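Local coordinates for DUF2666 domain-containing protein (Pyrococcus furiosus, PDB 3V68) that is of unknown function but may bind double-stranded DNA, at residues A[29-34]-A[177-181]; A[146-150]-A[169-173]. All coordinates share one frame; numbering follows the deposited sequence.

How the contacts relate
Both contacts use helix 160-181, and the centres of the two contacts lie about 12 Å apart. Contact 2 sets a middle turn, 169-173, against the edge strand 146-153 of the four-stranded antiparallel sheet; contact 1 sets its last turn, 177-181, against helix 26-43. In sequence the order is 29-34, 146-150, 169-173, 177-181, so contact 2 falls wholly between the two segments of contact 1. Contact 2 is local to the second DUF2666 domain, whereas contact 1 joins the first domain to the second. Trp-146 of contact 2 packs against Leu-33, Lys-177 and Phe-181 of contact 1, so the two contacts join into one patch between the sheet and the helices 26-43 and 160-181.

Contact 1 (A[29-34]-A[177-181]); sequences IAMFLS and KIKDF
Ile-29 sets its CG2 methyl over the centre of the Phe-181 ring, 3.4 Å from the ring centroid and only 5° off the normal, a CH-pi contact. With CG2 anti to the backbone N and CG1 beside it (chi1 -64°), the branched side chain presents two carbons to the ring: CG2 over its centre and CD1 towards one side, 3.8 Å from Phe-181 CE2. Leu-33, one turn on, crosses Phe-181 at about a right angle, and its CD1 also lies 3.9 Å from Lys-177 CB, where the two side chains run side by side. Beyond it, Leu-33 CB meets Ile-178 CG1 at 3.6 Å, while Ile-178 CD1 ends beside Ser-34. The small Ala-30 suits the nearest backbone approach, its CA 5.3 Å from the CA of Ile-178. Ser-34 keeps its hydroxyl satisfied within its own helix, donating to Ala-30 O at 2.8 Å from above the carbonyl plane. An alanine in place of Phe-181 would remove the ring under the Ile-29 methyl and would probably leave a gap between the helices. The two short helical segments run nearly antiparallel, at 164°; Tyr-143 and Phe-139 of strand 136-143 meet the Ile-29, Leu-33 and Phe-181 side, and Phe-220 and Tyr-224 of helix 219-231 meet the Ile-178 side.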
ATOM      1  N   ILE A  29       8.735   0.853 -16.811  1.00 12.61           N
ATOM      2  CA  ILE A  29       7.355   0.629 -16.391  1.00 11.82           C
ATOM      3  C   ILE A  29       7.312   0.186 -14.930  1.00 11.39           C
ATOM      4  O   ILE A  29       6.527   0.722 -14.141  1.00 10.84           O
ATOM      5  CB  ILE A  29       6.608  -0.367 -17.311  1.00 11.86           C
ATOM      6  CG1 ILE A  29       6.490   0.227 -18.722  1.00 12.01           C
ATOM      7  CG2 ILE A  29       5.224  -0.690 -16.736  1.00 11.11           C
ATOM      8  CD1 ILE A  29       6.043  -0.768 -19.784  1.00 11.62           C
ATOM      9  N   ALA A  30       8.174  -0.761 -14.567  1.00 11.23           N
ATOM     10  CA  ALA A  30       8.234  -1.238 -13.186  1.00 11.11           C
ATOM     11  C   ALA A  30       8.642  -0.129 -12.215  1.00 11.04           C
ATOM     12  O   ALA A  30       8.097  -0.044 -11.115  1.00 10.88           O
ATOM     13  CB  ALA A  30       9.163  -2.444 -13.065  1.00 11.19           C
ATOM     14  N   MET A  31       9.580   0.720 -12.628  0.50 11.01           N
ATOM     15  CA  MET A  31      10.017   1.833 -11.788  0.50 10.91           C
ATOM     16  C   MET A  31       8.930   2.895 -11.628  0.50 10.75           C
ATOM     17  O   MET A  31       8.768   3.461 -10.546  0.50 10.85           O
ATOM     18  CB  MET A  31      11.317   2.440 -12.321  0.50 10.95           C
ATOM     19  CG  MET A  31      12.527   1.539 -12.112  0.50 11.32           C
ATOM     20  SD  MET A  31      12.770   1.093 -10.381  0.50 12.08           S
ATOM     21  CE  MET A  31      13.224   2.686  -9.695  0.50 12.70           C
ATOM     22  N   PHE A  32       8.180   3.147 -12.700  1.00 10.52           N
ATOM     23  CA  PHE A  32       7.030   4.050 -12.651  1.00 10.12           C
ATOM     24  C   PHE A  32       5.971   3.532 -11.674  1.00  9.66           C
ATOM     25  O   PHE A  32       5.509   4.276 -10.798  1.00  9.56           O
ATOM     26  CB  PHE A  32       6.418   4.226 -14.046  1.00 10.51           C
ATOM     27  CG  PHE A  32       5.072   4.910 -14.040  1.00 11.06           C
ATOM     28  CD1 PHE A  32       4.979   6.296 -13.957  1.00 12.37           C
ATOM     29  CD2 PHE A  32       3.898   4.163 -14.109  1.00 11.58           C
ATOM     30  CE1 PHE A  32       3.728   6.928 -13.953  1.00 12.56           C
ATOM     31  CE2 PHE A  32       2.647   4.791 -14.101  1.00 12.45           C
ATOM     32  CZ  PHE A  32       2.564   6.170 -14.028  1.00 12.52           C
ATOM     33  N   LEU A  33       5.612   2.256 -11.806  1.00  9.52           N
ATOM     34  CA  LEU A  33       4.590   1.677 -10.939  1.00  9.57           C
ATOM     35  C   LEU A  33       5.043   1.619  -9.483  1.00  9.41           C
ATOM     36  O   LEU A  33       4.234   1.799  -8.571  1.00  9.48           O
ATOM     37  CB  LEU A  33       4.193   0.283 -11.423  1.00  9.19           C
ATOM     38  CG  LEU A  33       3.467   0.187 -12.769  1.00 10.14           C
ATOM     39  CD1 LEU A  33       3.356  -1.276 -13.173  1.00  9.97           C
ATOM     40  CD2 LEU A  33       2.100   0.862 -12.718  1.00 12.00           C
ATOM     41  N   SER A  34       6.339   1.378  -9.286  1.00  9.49           N
ATOM     42  CA  SER A  34       6.962   1.392  -7.964  1.00  9.46           C
ATOM     43  C   SER A  34       6.796   2.759  -7.316  1.00  9.36           C
ATOM     44  O   SER A  34       6.352   2.867  -6.173  1.00  9.71           O
ATOM     45  CB  SER A  34       8.452   1.060  -8.080  1.00  9.36           C
ATOM     46  OG  SER A  34       8.650  -0.302  -8.408  1.00 10.20           O
ATOM     47  N   LYS A 177       0.718  -5.339 -10.839  1.00 11.95           N
ATOM     48  CA  LYS A 177       1.349  -5.300 -12.154  1.00 11.58           C
ATOM     49  C   LYS A 177       2.875  -5.272 -12.140  1.00 11.49           C
ATOM     50  O   LYS A 177       3.501  -5.674 -13.116  1.00 11.15           O
ATOM     51  CB  LYS A 177       0.788  -4.152 -13.000  1.00 12.00           C
ATOM     52  CG  LYS A 177      -0.687  -4.318 -13.377  1.00 12.23           C
ATOM     53  CD  LYS A 177      -0.963  -5.609 -14.167  1.00 13.41           C
ATOM     54  CE  LYS A 177      -0.287  -5.609 -15.537  1.00 14.59           C
ATOM     55  NZ  LYS A 177      -0.523  -6.895 -16.248  1.00 17.56           N
ATOM     56  N   ILE A 178       3.481  -4.794 -11.053  1.00 11.79           N
ATOM     57  CA  ILE A 178       4.945  -4.787 -10.965  1.00 12.20           C
ATOM     58  C   ILE A 178       5.517  -6.196 -11.169  1.00 13.08           C
ATOM     59  O   ILE A 178       6.512  -6.370 -11.877  1.00 13.25           O
ATOM     60  CB  ILE A 178       5.459  -4.149  -9.642  1.00 11.75           C
ATOM     61  CG1 ILE A 178       5.240  -2.636  -9.659  1.00 11.47           C
ATOM     62  CG2 ILE A 178       6.955  -4.435  -9.430  1.00 11.98           C
ATOM     63  CD1 ILE A 178       5.294  -1.988  -8.278  1.00 10.99           C
ATOM     64  N   LYS A 179       4.879  -7.195 -10.567  0.50 13.70           N
ATOM     65  CA  LYS A 179       5.341  -8.573 -10.711  0.50 14.13           C
ATOM     66  C   LYS A 179       5.211  -9.133 -12.138  0.50 14.73           C
ATOM     67  O   LYS A 179       5.895 -10.095 -12.489  0.50 14.89           O
ATOM     68  CB  LYS A 179       4.689  -9.500  -9.678  0.50 14.40           C
ATOM     69  CG  LYS A 179       3.254  -9.181  -9.331  0.50 13.56           C
ATOM     70  CD  LYS A 179       2.659 -10.276  -8.455  0.50 13.46           C
ATOM     71  CE  LYS A 179       1.166 -10.077  -8.248  0.50 12.68           C
ATOM     72  NZ  LYS A 179       0.373 -10.234  -9.509  0.50 13.66           N
ATOM     73  N   ASP A 180       4.350  -8.525 -12.953  1.00 15.05           N
ATOM     74  CA  ASP A 180       4.239  -8.877 -14.374  1.00 15.87           C
ATOM     75  C   ASP A 180       5.369  -8.254 -15.190  1.00 16.12           C
ATOM     76  O   ASP A 180       6.011  -8.935 -16.001  1.00 16.69           O
ATOM     77  CB  ASP A 180       2.888  -8.440 -14.952  1.00 16.24           C
ATOM     78  CG  ASP A 180       1.719  -9.234 -14.390  1.00 18.29           C
ATOM     79  OD1 ASP A 180       1.920 -10.383 -13.940  1.00 20.02           O
ATOM     80  OD2 ASP A 180       0.584  -8.707 -14.415  1.00 20.13           O
ATOM     81  N   PHE A 181       5.605  -6.963 -14.977  1.00 16.23           N
ATOM     82  CA  PHE A 181       6.640  -6.249 -15.719  1.00 16.09           C
ATOM     83  C   PHE A 181       8.050  -6.626 -15.289  1.00 16.54           C
ATOM     84  O   PHE A 181       8.980  -6.562 -16.093  1.00 17.75           O
ATOM     85  CB  PHE A 181       6.412  -4.737 -15.660  1.00 15.67           C
ATOM     86  CG  PHE A 181       5.231  -4.294 -16.464  1.00 14.23           C
ATOM     87  CD1 PHE A 181       4.026  -3.976 -15.850  1.00 13.61           C
ATOM     88  CD2 PHE A 181       5.309  -4.242 -17.850  1.00 14.51           C
ATOM     89  CE1 PHE A 181       2.924  -3.584 -16.608  1.00 13.10           C
ATOM     90  CE2 PHE A 181       4.215  -3.855 -18.612  1.00 14.05           C
ATOM     91  CZ  PHE A 181       3.020  -3.526 -17.990  1.00 14.55           C
TER

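Contact 2 (A[146-150]-A[169-173]); sequences WIVVK and SINET
Lys-150 and Thr-173 lead a helix-on-sheet contact, with helix 160-181 packed on an antiparallel sheet of four strands against its outermost strand 146-153. The short segments run nearly antiparallel, at 161°, with their axes 9.8 Å apart. Trp-146, Val-148 and Lys-150, every second residue of the strand, direct their side chains at the helix, and the character of the contact changes along them from apolar to polar. At the apolar end, the CG2 methyl of Thr-173 approaches the edge of the Trp-146 ring system, 4.0 Å from CZ2 and near the ring plane. Val-148 meets Thr-173 tip to tip, both of its methyls lying close to that same CG2. Threonine suits this place because its two branches divide the work: CG2, anti to the backbone N, serves the apolar neighbours, while OG1, anti to the carbonyl carbon (chi1 -71°), is left to face the lysine. Ile-170 adds a second apolar touch, its CG1 lying 3.8 Å from Lys-150 CB, and its other neighbours include Ile-137 and Phe-139 of strand 136-143 and Val-36 of helix 26-43. A long side chain suits the span to the helix, and Lys-150 covers it with its chain extended beyond CG. Its aliphatic carbons pass Ser-169 and Thr-173 before the ammonium group arrives. There the amine donates three hydrogen bonds, to Thr-173 OG1 at 2.7 Å, to Ser-169 OG at 2.8 Å and to Ser-169 O at 3.0 Å. Glu-172 OE1, hydrogen-bonded to Ser-241, stands 5.5 Å from Lys-150 NZ, near enough that its charge may help to stabilise the ammonium. Ser-169 O is thus shared: Lys-150 NZ comes from above its carbonyl plane, at a C=O...N angle of 111°, and the helical Thr-173 N from the opposite face.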
ATOM      1  N   TRP A 146      -3.299  -4.482 -21.681  1.00 20.28           N
ATOM      2  CA  TRP A 146      -3.502  -3.982 -20.321  1.00 18.86           C
ATOM      3  C   TRP A 146      -3.994  -2.536 -20.311  1.00 18.31           C
ATOM      4  O   TRP A 146      -3.295  -1.625 -20.764  1.00 18.06           O
ATOM      5  CB  TRP A 146      -2.203  -4.116 -19.507  1.00 18.99           C
ATOM      6  CG  TRP A 146      -2.266  -3.536 -18.116  1.00 17.75           C
ATOM      7  CD1 TRP A 146      -3.131  -3.886 -17.119  1.00 18.52           C
ATOM      8  CD2 TRP A 146      -1.408  -2.526 -17.566  1.00 17.25           C
ATOM      9  NE1 TRP A 146      -2.873  -3.146 -15.987  1.00 17.70           N
ATOM     10  CE2 TRP A 146      -1.824  -2.302 -16.235  1.00 16.98           C
ATOM     11  CE3 TRP A 146      -0.334  -1.780 -18.073  1.00 17.01           C
ATOM     12  CZ2 TRP A 146      -1.200  -1.367 -15.400  1.00 16.46           C
ATOM     13  CZ3 TRP A 146       0.286  -0.848 -17.244  1.00 17.46           C
ATOM     14  CH2 TRP A 146      -0.149  -0.654 -15.919  1.00 17.30           C
ATOM     15  N   ILE A 147      -5.203  -2.337 -19.788  1.00 17.50           N
ATOM     16  CA  ILE A 147      -5.771  -1.003 -19.639  1.00 17.36           C
ATOM     17  C   ILE A 147      -6.378  -0.802 -18.251  1.00 17.06           C
ATOM     18  O   ILE A 147      -7.187  -1.614 -17.791  1.00 17.25           O
ATOM     19  CB  ILE A 147      -6.818  -0.673 -20.747  1.00 17.34           C
ATOM     20  CG1 ILE A 147      -7.385   0.736 -20.543  1.00 17.73           C
ATOM     21  CG2 ILE A 147      -7.929  -1.722 -20.793  1.00 18.54           C
ATOM     22  CD1 ILE A 147      -7.944   1.363 -21.802  1.00 18.59           C
ATOM     23  N   VAL A 148      -5.960   0.275 -17.589  1.00 16.89           N
ATOM     24  CA  VAL A 148      -6.502   0.671 -16.291  1.00 16.86           C
ATOM     25  C   VAL A 148      -6.730   2.179 -16.293  1.00 16.59           C
ATOM     26  O   VAL A 148      -5.835   2.960 -16.625  1.00 16.95           O
ATOM     27  CB  VAL A 148      -5.553   0.294 -15.109  1.00 16.89           C
ATOM     28  CG1 VAL A 148      -6.026   0.943 -13.802  1.00 17.43           C
ATOM     29  CG2 VAL A 148      -5.471  -1.210 -14.936  1.00 17.58           C
ATOM     30  N   VAL A 149      -7.939   2.585 -15.936  1.00 15.98           N
ATOM     31  CA  VAL A 149      -8.239   3.997 -15.767  1.00 15.74           C
ATOM     32  C   VAL A 149      -8.859   4.169 -14.392  1.00 15.71           C
ATOM     33  O   VAL A 149      -9.973   3.705 -14.139  1.00 15.80           O
ATOM     34  CB  VAL A 149      -9.167   4.526 -16.877  1.00 15.62           C
ATOM     35  CG1 VAL A 149      -9.597   5.952 -16.589  1.00 16.40           C
ATOM     36  CG2 VAL A 149      -8.481   4.436 -18.238  1.00 15.48           C
ATOM     37  N   LYS A 150      -8.115   4.816 -13.500  1.00 15.45           N
ATOM     38  CA  LYS A 150      -8.577   5.057 -12.139  1.00 15.55           C
ATOM     39  C   LYS A 150      -8.393   6.532 -11.837  1.00 16.13           C
ATOM     40  O   LYS A 150      -7.292   6.990 -11.499  1.00 15.61           O
ATOM     41  CB  LYS A 150      -7.839   4.155 -11.141  1.00 15.58           C
ATOM     42  CG  LYS A 150      -8.261   2.688 -11.237  1.00 14.83           C
ATOM     43  CD  LYS A 150      -7.483   1.765 -10.308  1.00 15.09           C
ATOM     44  CE  LYS A 150      -8.016   0.335 -10.423  1.00 14.88           C
ATOM     45  NZ  LYS A 150      -7.382  -0.614  -9.462  1.00 15.93           N
ATOM     46  N   SER A 169      -6.839   1.670  -4.364  1.00 10.77           N
ATOM     47  CA  SER A 169      -7.095   0.906  -5.585  1.00 10.78           C
ATOM     48  C   SER A 169      -5.952   1.050  -6.589  1.00 10.15           C
ATOM     49  O   SER A 169      -5.544   0.072  -7.214  1.00 10.68           O
ATOM     50  CB  SER A 169      -8.417   1.339  -6.224  1.00 11.21           C
ATOM     51  OG  SER A 169      -8.778   0.455  -7.274  1.00 12.32           O
ATOM     52  N   ILE A 170      -5.433   2.269  -6.729  1.00  9.96           N
ATOM     53  CA  ILE A 170      -4.287   2.518  -7.604  1.00  9.48           C
ATOM     54  C   ILE A 170      -3.060   1.766  -7.091  1.00  9.30           C
ATOM     55  O   ILE A 170      -2.330   1.151  -7.870  1.00  9.67           O
ATOM     56  CB  ILE A 170      -3.999   4.028  -7.744  1.00  9.39           C
ATOM     57  CG1 ILE A 170      -5.101   4.685  -8.579  1.00  9.39           C
ATOM     58  CG2 ILE A 170      -2.622   4.271  -8.383  1.00  9.53           C
ATOM     59  CD1 ILE A 170      -5.154   6.195  -8.472  1.00 10.08           C
ATOM     60  N   ASN A 171      -2.856   1.783  -5.775  1.00  9.72           N
ATOM     61  CA  ASN A 171      -1.756   1.042  -5.183  1.00  9.48           C
ATOM     62  C   ASN A 171      -1.865  -0.448  -5.500  1.00  9.76           C
ATOM     63  O   ASN A 171      -0.872  -1.090  -5.834  1.00 10.04           O
ATOM     64  CB  ASN A 171      -1.715   1.258  -3.668  1.00  9.40           C
ATOM     65  CG  ASN A 171      -0.540   0.564  -3.015  1.00 10.21           C
ATOM     66  OD1 ASN A 171      -0.712  -0.279  -2.121  1.00 12.34           O
ATOM     67  ND2 ASN A 171       0.660   0.910  -3.448  1.00  8.02           N
ATOM     68  N   GLU A 172      -3.079  -0.983  -5.407  1.00  9.87           N
ATOM     69  CA  GLU A 172      -3.316  -2.393  -5.707  1.00 10.07           C
ATOM     70  C   GLU A 172      -2.963  -2.732  -7.147  1.00 10.24           C
ATOM     71  O   GLU A 172      -2.358  -3.764  -7.405  1.00 10.70           O
ATOM     72  CB  GLU A 172      -4.757  -2.780  -5.375  1.00  9.95           C
ATOM     73  CG  GLU A 172      -4.973  -2.921  -3.879  1.00 11.19           C
ATOM     74  CD  GLU A 172      -6.427  -2.858  -3.472  1.00 12.92           C
ATOM     75  OE1 GLU A 172      -7.272  -2.446  -4.300  1.00 13.39           O
ATOM     76  OE2 GLU A 172      -6.712  -3.219  -2.308  1.00 14.17           O
ATOM     77  N   THR A 173      -3.306  -1.843  -8.076  1.00 10.57           N
ATOM     78  CA  THR A 173      -2.935  -2.036  -9.477  1.00 10.73           C
ATOM     79  C   THR A 173      -1.419  -2.093  -9.627  1.00 10.39           C
ATOM     80  O   THR A 173      -0.882  -2.982 -10.302  1.00 10.24           O
ATOM     81  CB  THR A 173      -3.511  -0.922 -10.364  1.00 10.87           C
ATOM     82  OG1 THR A 173      -4.930  -1.094 -10.462  1.00 12.47           O
ATOM     83  CG2 THR A 173      -2.894  -0.940 -11.775  1.00 11.60           C
TER